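PDB 6JDR: PP1b from Porcine reproductive and respiratory syndrome virus, which probably hydrolyses ATP to unwind RNA and DNA duplexes with 5' to 3' polarity, as the superfamily 1 helicase part (nsp10) of the viral replicase polyprotein. Local coordinates for residues L64-L68 and H232-L236; R77-V83 and D117-T123; A286-Y291 and R354-L358; K309-Y313 and I368-D372. The protein carries 1 engineered substitution. All blocks are in the same frame, centred on the assembly; numbering follows the deposited sequence.

Interaction 1 of 4, residues L64-L68 and H232-L236; sequences LDEVL and HLDVL
V67 has the most surface covered when the short helix 63-67 meets the start of helix 232-239, and the contact can be built outward from it. Both backbones are helical, closed here by L68 N to L64 O (2.9 Å) and L236 N to H232 O (3.1 Å), and the closest CA pair is V67 with L233 at 6.4 Å. V67 points its CA-CB bond toward the partner; with chi1 t, V67 CG1 lies 3.9 Å from L233 CB and 4.0 Å from H232 CB, and V67 CG2 lies 4.0 Å from L236 CD1. Small apolar helix-to-helix packing of this sort, with no hydrogen bond across it, here joins the helix next to the zinc-binding module, where L68 touches the zinc ligand H32, to the helicase core. L233 leaves its helix sideways in the t,p rotamer, so that L233 CD1 lies 4.2 Å from both L64 CD1 and L68 CD2. L236, extended as m,t, points its CA-CB bond toward the other helix, L64 CD1 to L236 CD1 being 3.9 Å. L64 shares the t,p rotamer of L233. Helix 134-142 covers L64 and L236, through M134 and V137.

Interaction 2 of 4, residues R77-V83 and D117-T123; sequences RTVIMHV and DGDYAST
This is an antiparallel strand pairing at one border of the four-stranded antiparallel sheet that follows the zinc-binding region in sequence and lies far from the chain's centre, consistent with the 1B domain of arterivirus helicases: strand 79-83 is outermost, and 118-124 separates it from 93-97. The segment axes approach to 4.3 Å at 148°. Hydrogen-bonded pairs are V79-S122 (V79 N to S122 O 2.9 Å, S122 N to V79 O 2.6 Å), M81-Y120 (M81 N to Y120 O 2.6 Å, Y120 N to M81 O 3.0 Å) and V83-G118 (V83 N to G118 O 2.8 Å, G118 N to V83 O 3.2 Å). I80-A121 and H82-D119 are non-hydrogen-bonded. At G118, phi/psi 159/-172 would jam a CB against the preceding carbonyl O. On the buried face, M81 CE (t,t,p) lies 4.0 Å from Y120 CD2, and V83 CG2 3.5 Å from Y120 CE2. S122 OG (chi1 p) bonds to V79 O at 2.7 Å. Opposite, H82 ND1 donates to D119 OD2 at 3.0 Å; ND1 is protonated, NE2 bonds to E84 OE2, and H82 lies between two carboxylates.

Interaction 3 of 4, residues A286-Y291 and R354-L358; sequences AIQPDY and RQRAL
R354 lays its guanidinium alongside segment 286-291, R354 NH1 meeting D290 OD2 at 2.5 Å in a hydrogen-bonded salt bridge. Both residues direct their CA-CB bonds toward the other segment, and the acid meets the edge of the guanidinium, near its plane. R354 also forms a cation-pi contact with F381 and a hydrogen bond to V380 O. Chi1 of R354 is off-well at -108° and chi2 is m; D290 takes chi1 -82°. D290 lies in a 3-10 segment, 288-290, where D290 N bonds to I287 O (3.0 Å) and Y291 N to Q288 O (2.8 Å). One helical turn on from R354, L358 carries the apolar half of the contact and has the most area covered. L358 N bonds to R354 O at 2.7 Å, so both side chains leave the same helical face. In the t,p rotamer, L358 CD1 lies 3.6 Å from I287 CG2, and L358 CD2 3.7 Å from D290 CG; both methyls touch Y291, L358 CD2 at 3.9 Å from Y291 OH. The closest CA atoms, of I287 and L358, are 6.7 Å apart. The chain's two parallel sheets are consistent with the two RecA-like domains of superfamily 1 helicases, and the contact joins elements of both: helix 281-287, whose I287 touches L295 of strand 294-297 in the seven-stranded sheet, and helix 354-361, which precedes strand 367-371 of the five-stranded sheet.

Interaction 4 of 4, residues K309-Y313 and I368-D372; sequences KPVRY and IFVYD
Strand 367-371 belongs to the parallel five-stranded sheet of the helicase core, and the irregular segment 309-313, part of the connection between strands 303-307 and 315-318, passes over one face of it. I368, in extended conformation, turns away from that connection. F369 points toward it, with chi1 m. F369 CB lies 4.1 Å from V311 CG1, and its ring receives the edge of Y313 in an edge-to-face pair, centroids 4.8 Å apart and planes at 58°, with Y313 CD2 3.7 Å from F369 CZ. Y313 has chi1 m, and its CA stands 7.3 Å from that of F369. V370 again turns away, and strand alternation brings Y371 back toward 309-313; its chi1 t sends the ring under P310, the two CA atoms 5.9 Å apart. H345, from the adjacent strand 342-345, also meets the Y371 ring. No hydrogen bond crosses between the segments. K309 C approaches Y371 CD1 at 3.6 Å, and P310 makes a CH-pi contact, its CG atom 3.9 Å from the centroid of the Y371 ring and 21° off the normal.

In the fold
Along the chain, interaction 2 is nested within the loop closed by interaction 1, since 77-83 and 117-123 both fall between 64-68 and 232-236; the two centres are 31 Å apart. Interactions 3 and 4 come later and cross, their segments alternating, with centres 20 Å apart and helix 354-361 leading into strand 367-371. The two pairs lie on opposite sides of the chain's centre, interactions 2 and 4 being 84 Å apart between centres. The example illustrates modular construction: interaction 2 lies within one small sheet and interaction 4 packs a connection against a strand of the five-stranded sheet, whereas interaction 1 ties the zinc-binding region to the helicase core and interaction 3 links elements adjoining its two parallel sheets.

Interaction 1 of 4, residues L64-L68 and H232-L236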
# COMPACT_ATOMS: atom_id res chain seq x y z
N LEU A 64 0.08 -17.68 -13.73
CA LEU A 64 -0.13 -18.67 -12.67
C LEU A 64 0.74 -19.90 -12.90
O LEU A 64 1.28 -20.47 -11.96
CB LEU A 64 -1.59 -19.10 -12.62
CG LEU A 64 -1.96 -20.15 -11.57
CD1 LEU A 64 -1.73 -19.63 -10.16
CD2 LEU A 64 -3.42 -20.58 -11.74
N ASP A 65 0.85 -20.31 -14.15
CA ASP A 65 1.58 -21.52 -14.50
C ASP A 65 3.07 -21.35 -14.25
O ASP A 65 3.74 -22.29 -13.83
CB ASP A 65 1.29 -21.91 -15.95
CG ASP A 65 -0.20 -22.10 -16.21
OD1 ASP A 65 -0.83 -22.87 -15.45
OD2 ASP A 65 -0.73 -21.47 -17.15
N GLU A 66 3.57 -20.15 -14.50
CA GLU A 66 4.97 -19.84 -14.22
C GLU A 66 5.22 -19.83 -12.72
O GLU A 66 6.20 -20.41 -12.25
CB GLU A 66 5.36 -18.49 -14.83
CG GLU A 66 5.29 -18.46 -16.35
CD GLU A 66 6.22 -19.46 -17.01
OE1 GLU A 66 7.41 -19.56 -16.62
OE2 GLU A 66 5.76 -20.15 -17.94
N VAL A 67 4.31 -19.21 -11.98
CA VAL A 67 4.39 -19.22 -10.52
C VAL A 67 4.44 -20.66 -9.99
O VAL A 67 5.27 -20.99 -9.14
CB VAL A 67 3.20 -18.46 -9.89
CG1 VAL A 67 3.12 -18.71 -8.38
CG2 VAL A 67 3.34 -16.97 -10.16
N LEU A 68 3.57 -21.51 -10.52
CA LEU A 68 3.44 -22.89 -10.04
C LEU A 68 4.66 -23.77 -10.31
O LEU A 68 4.75 -24.85 -9.75
CB LEU A 68 2.18 -23.55 -10.60
CG LEU A 68 0.83 -23.07 -10.05
CD1 LEU A 68 -0.32 -23.69 -10.82
CD2 LEU A 68 0.70 -23.37 -8.56
N HIS A 232 5.04 -15.60 -4.21
CA HIS A 232 4.26 -15.20 -5.39
C HIS A 232 2.85 -15.79 -5.37
O HIS A 232 1.89 -15.08 -5.66
CB HIS A 232 4.98 -15.60 -6.68
CG HIS A 232 6.27 -14.87 -6.90
ND1 HIS A 232 6.99 -14.98 -8.07
CD2 HIS A 232 6.97 -14.03 -6.11
CE1 HIS A 232 8.08 -14.24 -7.98
NE2 HIS A 232 8.09 -13.65 -6.80
N LEU A 233 2.74 -17.07 -5.03
CA LEU A 233 1.44 -17.74 -5.00
C LEU A 233 0.53 -17.16 -3.91
O LEU A 233 -0.67 -17.00 -4.14
CB LEU A 233 1.61 -19.25 -4.79
CG LEU A 233 0.33 -20.09 -4.89
CD1 LEU A 233 -0.27 -20.03 -6.29
CD2 LEU A 233 0.59 -21.53 -4.48
N ASP A 234 1.09 -16.85 -2.75
CA ASP A 234 0.31 -16.22 -1.68
C ASP A 234 -0.21 -14.85 -2.10
O ASP A 234 -1.31 -14.46 -1.71
CB ASP A 234 1.13 -16.08 -0.40
CG ASP A 234 1.37 -17.40 0.30
OD1 ASP A 234 0.57 -18.33 0.11
OD2 ASP A 234 2.36 -17.51 1.04
N VAL A 235 0.58 -14.12 -2.87
CA VAL A 235 0.16 -12.81 -3.36
C VAL A 235 -1.03 -12.96 -4.30
O VAL A 235 -1.99 -12.18 -4.24
CB VAL A 235 1.32 -12.06 -4.04
CG1 VAL A 235 0.81 -10.83 -4.78
CG2 VAL A 235 2.36 -11.67 -3.01
N LEU A 236 -0.98 -13.97 -5.16
CA LEU A 236 -2.09 -14.26 -6.06
C LEU A 236 -3.35 -14.69 -5.30
O LEU A 236 -4.46 -14.37 -5.71
CB LEU A 236 -1.69 -15.33 -7.08
CG LEU A 236 -0.64 -14.93 -8.11
CD1 LEU A 236 -0.40 -16.09 -9.06
CD2 LEU A 236 -1.07 -13.69 -8.89

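Interaction 2 of 4, residues R77-V83 and D117-T123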
# COMPACT_ATOMS: atom_id res chain seq x y z
N ARG A 77 -2.57 -39.26 -0.05
CA ARG A 77 -2.91 -40.67 0.14
C ARG A 77 -4.21 -41.05 -0.57
O ARG A 77 -5.12 -40.23 -0.67
CB ARG A 77 -3.04 -40.99 1.64
CG ARG A 77 -1.74 -40.87 2.42
CD ARG A 77 -1.95 -40.95 3.93
NE ARG A 77 -2.47 -42.25 4.36
CZ ARG A 77 -3.75 -42.51 4.67
NH1 ARG A 77 -4.69 -41.58 4.59
NH2 ARG A 77 -4.08 -43.74 5.05
N THR A 78 -4.27 -42.27 -1.08
CA THR A 78 -5.51 -42.82 -1.62
C THR A 78 -6.30 -43.41 -0.45
O THR A 78 -5.85 -44.36 0.19
CB THR A 78 -5.25 -43.91 -2.68
OG1 THR A 78 -4.35 -43.41 -3.68
CG2 THR A 78 -6.55 -44.34 -3.35
N VAL A 79 -7.46 -42.82 -0.18
CA VAL A 79 -8.24 -43.12 1.01
C VAL A 79 -9.62 -43.60 0.58
O VAL A 79 -10.15 -43.11 -0.41
CB VAL A 79 -8.43 -41.86 1.88
CG1 VAL A 79 -9.01 -42.22 3.24
CG2 VAL A 79 -7.10 -41.12 2.03
N ILE A 80 -10.19 -44.53 1.33
CA ILE A 80 -11.54 -45.00 1.07
C ILE A 80 -12.56 -43.98 1.57
O ILE A 80 -12.43 -43.45 2.67
CB ILE A 80 -11.83 -46.36 1.73
CG1 ILE A 80 -10.99 -47.47 1.09
CG2 ILE A 80 -13.32 -46.72 1.64
CD1 ILE A 80 -11.38 -47.82 -0.33
N MET A 81 -13.55 -43.70 0.73
CA MET A 81 -14.71 -42.91 1.11
C MET A 81 -15.90 -43.86 1.26
O MET A 81 -16.39 -44.40 0.27
CB MET A 81 -15.01 -41.87 0.02
CG MET A 81 -16.19 -40.96 0.33
SD MET A 81 -16.40 -39.62 -0.86
CE MET A 81 -16.87 -40.52 -2.33
N HIS A 82 -16.34 -44.08 2.50
CA HIS A 82 -17.49 -44.94 2.77
C HIS A 82 -18.79 -44.15 2.68
O HIS A 82 -18.92 -43.09 3.29
CB HIS A 82 -17.38 -45.60 4.15
CG HIS A 82 -18.37 -46.70 4.36
ND1 HIS A 82 -18.12 -48.01 3.99
CD2 HIS A 82 -19.62 -46.69 4.88
CE1 HIS A 82 -19.16 -48.76 4.28
NE2 HIS A 82 -20.09 -47.98 4.82
N VAL A 83 -19.75 -44.67 1.92
CA VAL A 83 -21.02 -43.98 1.66
C VAL A 83 -22.22 -44.80 2.14
O VAL A 83 -22.35 -45.98 1.78
CB VAL A 83 -21.18 -43.66 0.16
CG1 VAL A 83 -22.45 -42.85 -0.09
CG2 VAL A 83 -19.95 -42.90 -0.35
N ASP A 117 -24.64 -45.82 -2.22
CA ASP A 117 -23.93 -46.53 -1.16
C ASP A 117 -22.79 -47.37 -1.72
O ASP A 117 -22.92 -47.98 -2.78
CB ASP A 117 -24.89 -47.44 -0.38
CG ASP A 117 -25.89 -46.66 0.45
OD1 ASP A 117 -25.87 -45.41 0.41
OD2 ASP A 117 -26.71 -47.31 1.15
N GLY A 118 -21.67 -47.38 -1.01
CA GLY A 118 -20.49 -48.13 -1.43
C GLY A 118 -19.21 -47.64 -0.78
O GLY A 118 -19.24 -46.80 0.13
N ASP A 119 -18.09 -48.17 -1.26
CA ASP A 119 -16.77 -47.74 -0.82
C ASP A 119 -15.99 -47.27 -2.04
O ASP A 119 -15.91 -47.99 -3.05
CB ASP A 119 -16.03 -48.87 -0.11
CG ASP A 119 -16.68 -49.24 1.22
OD1 ASP A 119 -17.88 -49.56 1.23
OD2 ASP A 119 -15.98 -49.22 2.26
N TYR A 120 -15.42 -46.07 -1.96
CA TYR A 120 -14.73 -45.47 -3.10
C TYR A 120 -13.30 -45.07 -2.73
O TYR A 120 -13.08 -44.33 -1.77
CB TYR A 120 -15.47 -44.24 -3.59
CG TYR A 120 -16.92 -44.48 -3.96
CD1 TYR A 120 -17.28 -44.82 -5.26
CD2 TYR A 120 -17.93 -44.36 -3.01
CE1 TYR A 120 -18.61 -45.04 -5.60
CE2 TYR A 120 -19.25 -44.58 -3.34
CZ TYR A 120 -19.59 -44.91 -4.64
OH TYR A 120 -20.91 -45.13 -4.96
N ALA A 121 -12.34 -45.57 -3.51
CA ALA A 121 -10.98 -45.06 -3.45
C ALA A 121 -11.04 -43.58 -3.84
O ALA A 121 -11.63 -43.24 -4.87
CB ALA A 121 -10.07 -45.82 -4.39
N SER A 122 -10.47 -42.72 -3.01
CA SER A 122 -10.59 -41.28 -3.22
C SER A 122 -9.28 -40.55 -2.96
O SER A 122 -8.63 -40.76 -1.93
CB SER A 122 -11.70 -40.70 -2.34
OG SER A 122 -11.32 -40.72 -0.97
N THR A 123 -8.90 -39.70 -3.90
CA THR A 123 -7.79 -38.77 -3.70
C THR A 123 -8.39 -37.39 -3.54
O THR A 123 -9.14 -36.93 -4.41
CB THR A 123 -6.82 -38.78 -4.89
OG1 THR A 123 -7.53 -38.50 -6.10
CG2 THR A 123 -6.14 -40.14 -5.01
O HOH W 1 -6.93 -38.26 -0.45

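Interaction 3 of 4, residues A286-Y291 and R354-L358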
# COMPACT_ATOMS: atom_id res chain seq x y z
N ALA A 286 -0.47 20.61 -0.63
CA ALA A 286 -1.03 21.69 -1.44
C ALA A 286 -0.41 21.73 -2.83
O ALA A 286 -1.11 21.96 -3.81
CB ALA A 286 -0.85 23.03 -0.74
N ILE A 287 0.90 21.49 -2.90
CA ILE A 287 1.62 21.57 -4.17
C ILE A 287 1.57 20.27 -4.99
O ILE A 287 1.98 20.26 -6.16
CB ILE A 287 3.09 22.00 -3.97
CG1 ILE A 287 3.92 20.91 -3.27
CG2 ILE A 287 3.16 23.31 -3.19
CD1 ILE A 287 5.41 21.20 -3.24
N GLN A 288 1.06 19.19 -4.39
CA GLN A 288 1.07 17.86 -5.02
C GLN A 288 0.54 17.83 -6.47
O GLN A 288 1.17 17.21 -7.32
CB GLN A 288 0.32 16.84 -4.14
CG GLN A 288 0.40 15.40 -4.63
CD GLN A 288 1.83 14.90 -4.78
OE1 GLN A 288 2.51 14.64 -3.79
NE2 GLN A 288 2.29 14.76 -6.02
N PRO A 289 -0.60 18.49 -6.75
CA PRO A 289 -1.12 18.55 -8.12
C PRO A 289 -0.11 18.86 -9.23
O PRO A 289 -0.32 18.45 -10.37
CB PRO A 289 -2.16 19.66 -8.04
CG PRO A 289 -2.70 19.54 -6.66
CD PRO A 289 -1.54 19.11 -5.80
N ASP A 290 0.97 19.56 -8.90
CA ASP A 290 2.02 19.90 -9.88
C ASP A 290 3.10 18.84 -10.10
O ASP A 290 4.00 19.05 -10.91
CB ASP A 290 2.71 21.21 -9.49
CG ASP A 290 1.94 22.43 -9.92
OD1 ASP A 290 2.22 22.95 -11.02
OD2 ASP A 290 1.04 22.86 -9.17
N TYR A 291 3.03 17.72 -9.38
CA TYR A 291 4.10 16.72 -9.44
C TYR A 291 3.58 15.29 -9.62
O TYR A 291 2.53 14.95 -9.10
CB TYR A 291 4.97 16.81 -8.19
CG TYR A 291 5.60 18.17 -8.01
CD1 TYR A 291 6.80 18.49 -8.64
CD2 TYR A 291 4.98 19.15 -7.23
CE1 TYR A 291 7.37 19.74 -8.50
CE2 TYR A 291 5.55 20.40 -7.08
CZ TYR A 291 6.74 20.69 -7.71
OH TYR A 291 7.32 21.93 -7.58
N ARG A 354 -1.21 29.88 -10.85
CA ARG A 354 -0.59 28.66 -10.31
C ARG A 354 0.93 28.76 -10.19
O ARG A 354 1.48 28.49 -9.12
CB ARG A 354 -0.94 27.42 -11.16
CG ARG A 354 -1.92 26.47 -10.51
CD ARG A 354 -1.24 25.50 -9.55
NE ARG A 354 -2.11 25.11 -8.43
CZ ARG A 354 -1.75 24.29 -7.44
NH1 ARG A 354 -0.54 23.74 -7.41
NH2 ARG A 354 -2.62 24.01 -6.47
N GLN A 355 1.59 29.14 -11.28
CA GLN A 355 3.05 29.20 -11.29
C GLN A 355 3.58 30.12 -10.19
O GLN A 355 4.44 29.70 -9.41
CB GLN A 355 3.56 29.68 -12.66
N ARG A 356 3.06 31.34 -10.11
CA ARG A 356 3.45 32.32 -9.08
C ARG A 356 3.13 31.83 -7.67
O ARG A 356 3.93 31.98 -6.76
CB ARG A 356 2.73 33.66 -9.29
CG ARG A 356 3.12 34.43 -10.53
CD ARG A 356 2.49 35.82 -10.51
NE ARG A 356 2.35 36.39 -11.85
CZ ARG A 356 3.36 36.87 -12.59
NH1 ARG A 356 4.61 36.85 -12.14
NH2 ARG A 356 3.11 37.36 -13.80
N ALA A 357 1.94 31.26 -7.51
CA ALA A 357 1.51 30.75 -6.21
C ALA A 357 2.37 29.57 -5.76
O ALA A 357 2.69 29.45 -4.59
CB ALA A 357 0.04 30.36 -6.24
N LEU A 358 2.74 28.71 -6.70
CA LEU A 358 3.60 27.58 -6.41
C LEU A 358 4.96 28.04 -5.91
O LEU A 358 5.52 27.47 -4.97
CB LEU A 358 3.77 26.68 -7.64
CG LEU A 358 4.71 25.48 -7.49
CD1 LEU A 358 4.35 24.63 -6.28
CD2 LEU A 358 4.71 24.64 -8.76

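Interaction 4 of 4, residues K309-Y313 and I368-D372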
# COMPACT_ATOMS: atom_id res chain seq x y z
N LYS A 309 -4.89 41.94 8.20
CA LYS A 309 -4.22 43.18 7.81
C LYS A 309 -2.77 42.90 7.44
O LYS A 309 -2.20 41.91 7.89
CB LYS A 309 -4.29 44.19 8.95
CG LYS A 309 -5.66 44.81 9.14
CD LYS A 309 -5.67 45.84 10.26
CE LYS A 309 -6.98 46.63 10.29
NZ LYS A 309 -8.17 45.76 10.47
N PRO A 310 -2.17 43.77 6.60
CA PRO A 310 -0.79 43.56 6.13
C PRO A 310 0.23 43.35 7.25
O PRO A 310 0.02 43.82 8.37
CB PRO A 310 -0.48 44.86 5.37
CG PRO A 310 -1.80 45.39 4.96
CD PRO A 310 -2.75 45.00 6.05
N VAL A 311 1.32 42.65 6.94
CA VAL A 311 2.33 42.31 7.94
C VAL A 311 3.71 42.17 7.30
O VAL A 311 3.82 41.93 6.10
CB VAL A 311 1.93 41.03 8.70
CG1 VAL A 311 2.03 39.80 7.80
CG2 VAL A 311 2.77 40.85 9.95
N ARG A 312 4.76 42.33 8.11
CA ARG A 312 6.14 42.32 7.63
C ARG A 312 6.98 41.24 8.31
O ARG A 312 8.06 41.53 8.84
CB ARG A 312 6.78 43.70 7.86
CG ARG A 312 6.06 44.86 7.21
CD ARG A 312 6.30 44.92 5.71
NE ARG A 312 5.91 46.21 5.14
CZ ARG A 312 6.61 47.34 5.23
NH1 ARG A 312 7.78 47.37 5.87
NH2 ARG A 312 6.15 48.45 4.68
N TYR A 313 6.50 40.00 8.30
CA TYR A 313 7.24 38.89 8.90
C TYR A 313 8.09 38.17 7.86
O TYR A 313 7.58 37.71 6.84
CB TYR A 313 6.29 37.90 9.57
CG TYR A 313 5.53 38.44 10.76
CD1 TYR A 313 6.13 39.32 11.67
CD2 TYR A 313 4.22 38.04 11.02
CE1 TYR A 313 5.43 39.80 12.76
CE2 TYR A 313 3.53 38.51 12.12
CZ TYR A 313 4.14 39.39 12.99
OH TYR A 313 3.45 39.87 14.08
N ILE A 368 4.66 30.73 6.94
CA ILE A 368 4.26 31.65 5.88
C ILE A 368 2.98 32.37 6.30
O ILE A 368 2.01 31.74 6.72
CB ILE A 368 4.13 30.93 4.51
CG1 ILE A 368 3.81 31.93 3.38
CG2 ILE A 368 3.14 29.77 4.57
CD1 ILE A 368 2.34 32.08 3.03
N PHE A 369 3.01 33.70 6.24
CA PHE A 369 1.85 34.52 6.57
C PHE A 369 1.27 35.07 5.27
O PHE A 369 1.99 35.61 4.44
CB PHE A 369 2.25 35.68 7.48
CG PHE A 369 2.77 35.23 8.82
CD1 PHE A 369 4.10 34.87 8.98
CD2 PHE A 369 1.92 35.18 9.92
CE1 PHE A 369 4.57 34.45 10.21
CE2 PHE A 369 2.39 34.76 11.16
CZ PHE A 369 3.72 34.39 11.30
N VAL A 370 -0.04 34.92 5.10
CA VAL A 370 -0.67 35.26 3.84
C VAL A 370 -1.74 36.34 4.03
O VAL A 370 -2.76 36.12 4.69
CB VAL A 370 -1.22 34.00 3.11
CG1 VAL A 370 -2.03 33.11 4.04
CG2 VAL A 370 -2.02 34.39 1.87
N TYR A 371 -1.47 37.51 3.46
CA TYR A 371 -2.43 38.60 3.39
C TYR A 371 -3.17 38.45 2.07
O TYR A 371 -2.62 38.73 1.01
CB TYR A 371 -1.73 39.95 3.49
CG TYR A 371 -2.66 41.14 3.42
CD1 TYR A 371 -3.66 41.31 4.37
CD2 TYR A 371 -2.55 42.08 2.40
CE1 TYR A 371 -4.52 42.40 4.31
CE2 TYR A 371 -3.40 43.17 2.34
CZ TYR A 371 -4.38 43.32 3.30
OH TYR A 371 -5.24 44.39 3.24
N ASP A 372 -4.42 38.00 2.15
CA ASP A 372 -5.20 37.64 0.97
C ASP A 372 -6.62 38.18 1.10
O ASP A 372 -7.57 37.41 1.22
CB ASP A 372 -5.20 36.12 0.79
CG ASP A 372 -5.88 35.67 -0.49
OD1 ASP A 372 -5.89 36.45 -1.46
OD2 ASP A 372 -6.40 34.54 -0.53